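Local coordinates for protein myosin-2 (Saccharomyces cerevisiae, PDB 6IXO) that carries organelles and other cargo along actin cables as a class V myosin heavy chain, here represented by its globular cargo-binding tail domain, at residues E182-S188 with W254-Q259. Residues are numbered along the deposited sequence; the frame is centred on the assembly and turned at random.
Sequences ESLPGFS and WKRGLQ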
# COMPACT_ATOMS: atom_id res chain seq x y z
N GLU A 182 -13.43 -23.18 -5.60
CA GLU A 182 -13.00 -24.16 -6.56
C GLU A 182 -12.75 -23.52 -7.90
O GLU A 182 -13.67 -23.00 -8.53
CB GLU A 182 -14.02 -25.29 -6.68
CG GLU A 182 -14.08 -26.14 -5.43
CD GLU A 182 -14.95 -27.36 -5.61
OE1 GLU A 182 -16.18 -27.20 -5.76
OE2 GLU A 182 -14.39 -28.49 -5.64
N SER A 183 -11.50 -23.52 -8.31
CA SER A 183 -11.16 -23.26 -9.71
C SER A 183 -11.84 -24.29 -10.62
O SER A 183 -12.14 -24.01 -11.76
CB SER A 183 -9.64 -23.31 -9.89
OG SER A 183 -9.05 -24.08 -8.85
N LEU A 184 -12.07 -25.49 -10.10
CA LEU A 184 -12.85 -26.46 -10.86
C LEU A 184 -14.11 -26.83 -10.10
O LEU A 184 -14.12 -27.80 -9.34
CB LEU A 184 -12.03 -27.71 -11.16
CG LEU A 184 -10.69 -27.45 -11.85
CD1 LEU A 184 -9.72 -28.53 -11.42
CD2 LEU A 184 -10.84 -27.38 -13.40
N PRO A 185 -15.18 -26.04 -10.28
CA PRO A 185 -16.44 -26.28 -9.57
C PRO A 185 -16.90 -27.74 -9.71
O PRO A 185 -16.91 -28.26 -10.83
CB PRO A 185 -17.41 -25.31 -10.27
CG PRO A 185 -16.52 -24.20 -10.76
CD PRO A 185 -15.25 -24.88 -11.18
N GLY A 186 -17.21 -28.37 -8.58
CA GLY A 186 -17.69 -29.75 -8.54
C GLY A 186 -16.62 -30.85 -8.52
O GLY A 186 -16.93 -32.02 -8.27
N PHE A 187 -15.38 -30.46 -8.79
CA PHE A 187 -14.24 -31.38 -8.91
C PHE A 187 -14.05 -32.25 -7.67
O PHE A 187 -13.87 -33.46 -7.77
CB PHE A 187 -12.97 -30.58 -9.16
CG PHE A 187 -11.82 -31.39 -9.69
CD1 PHE A 187 -11.98 -32.30 -10.73
CD2 PHE A 187 -10.53 -31.16 -9.20
CE1 PHE A 187 -10.89 -33.01 -11.23
CE2 PHE A 187 -9.43 -31.86 -9.70
CZ PHE A 187 -9.61 -32.75 -10.73
N SER A 188 -14.04 -31.60 -6.50
CA SER A 188 -13.85 -32.31 -5.24
C SER A 188 -15.14 -32.98 -4.79
O SER A 188 -15.83 -32.49 -3.90
CB SER A 188 -13.32 -31.35 -4.18
OG SER A 188 -12.03 -30.86 -4.51
N TRP A 254 -5.08 -34.79 -3.69
CA TRP A 254 -4.59 -34.50 -5.02
C TRP A 254 -5.47 -33.47 -5.75
O TRP A 254 -4.97 -32.48 -6.33
CB TRP A 254 -4.49 -35.80 -5.83
CG TRP A 254 -3.98 -35.53 -7.22
CD1 TRP A 254 -2.67 -35.56 -7.64
CD2 TRP A 254 -4.77 -35.19 -8.38
NE1 TRP A 254 -2.60 -35.23 -8.99
CE2 TRP A 254 -3.86 -34.99 -9.46
CE3 TRP A 254 -6.14 -35.01 -8.60
CZ2 TRP A 254 -4.30 -34.65 -10.76
CZ3 TRP A 254 -6.57 -34.66 -9.89
CH2 TRP A 254 -5.65 -34.48 -10.95
N LYS A 255 -6.78 -33.69 -5.72
CA LYS A 255 -7.68 -32.73 -6.38
C LYS A 255 -7.57 -31.33 -5.82
O LYS A 255 -7.55 -30.37 -6.57
CB LYS A 255 -9.13 -33.18 -6.27
CG LYS A 255 -9.44 -34.39 -7.17
CD LYS A 255 -10.88 -34.89 -6.93
CE LYS A 255 -11.25 -35.98 -7.84
NZ LYS A 255 -12.72 -36.25 -7.77
N ARG A 256 -7.54 -31.21 -4.50
CA ARG A 256 -7.38 -29.90 -3.86
C ARG A 256 -6.03 -29.32 -4.27
O ARG A 256 -5.90 -28.09 -4.48
CB ARG A 256 -7.52 -30.04 -2.32
CG ARG A 256 -7.41 -28.74 -1.59
CD ARG A 256 -8.51 -27.76 -2.05
NE ARG A 256 -9.85 -28.32 -1.87
CZ ARG A 256 -10.98 -27.67 -2.13
NH1 ARG A 256 -10.97 -26.41 -2.61
NH2 ARG A 256 -12.15 -28.28 -1.91
N GLY A 257 -5.02 -30.17 -4.41
CA GLY A 257 -3.71 -29.67 -4.83
C GLY A 257 -3.74 -29.08 -6.24
O GLY A 257 -3.17 -28.01 -6.53
N LEU A 258 -4.43 -29.77 -7.15
CA LEU A 258 -4.54 -29.28 -8.53
C LEU A 258 -5.27 -27.91 -8.50
O LEU A 258 -4.86 -26.93 -9.15
CB LEU A 258 -5.32 -30.29 -9.38
CG LEU A 258 -5.36 -29.86 -10.85
CD1 LEU A 258 -3.94 -29.90 -11.42
CD2 LEU A 258 -6.32 -30.73 -11.68
N GLN A 259 -6.34 -27.82 -7.72
CA GLN A 259 -7.10 -26.56 -7.65
C GLN A 259 -6.31 -25.45 -7.03
O GLN A 259 -6.37 -24.30 -7.50
CB GLN A 259 -8.42 -26.73 -6.90
CG GLN A 259 -9.36 -27.58 -7.73
CD GLN A 259 -10.67 -27.82 -7.06
OE1 GLN A 259 -11.62 -27.09 -7.30
NE2 GLN A 259 -10.74 -28.85 -6.21
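Ser183 OG donates a 3.0 Å hydrogen bond to the backbone O of Gln259, near the start of the loop 182-188. The side-chain amide of Gln259 uses both its ends, one of them weakly: OE1 accepts the backbone N of Leu184 at 3.3 Å, with the donor tilted out of the carbonyl plane, while NE2 gives a weak, bent bond to OG of Ser188, a poorly ordered residue. CG of Gln259 lies beside its own backbone N (chi1 -69°) and the chain runs straight on, which carries the amide off the helix into the curl of the loop. One turn earlier on the helix, the extended chain of Lys255 crosses a face of the Phe187 ring, CG 4.0 Å from the ring centroid in a CH-pi contact. Still above this face, but too far for more than a weak cation-pi attraction, Lys255 NZ turns to Phe187 O at 3.0 Å, nearly in line with the carbonyl bond. Leu184 CD1 lies on the opposite face, offset toward the rim, and Gln259 NE2 sits at the ring edge, the amide almost perpendicular to the ring. Phe187 CZ meets the edge of the Trp254 indole at CZ3, 3.7 Å away; Leu258 CD2 packs obliquely against Phe187 CE2 and also touches Leu184 CD1. Within the loop, Gly186 N meets Glu182 OE1 from above the carboxylate plane and Ser188 N meets OE2 nearly along its C-O axis. Arg256 bonds through NH1 to Ile180 O, at the end of helix 134-180. The arrangement is a type II beta turn, Leu184 to Phe187, fastened at the surface of the largely helical cargo-binding domain to the first turns of helix 254-273.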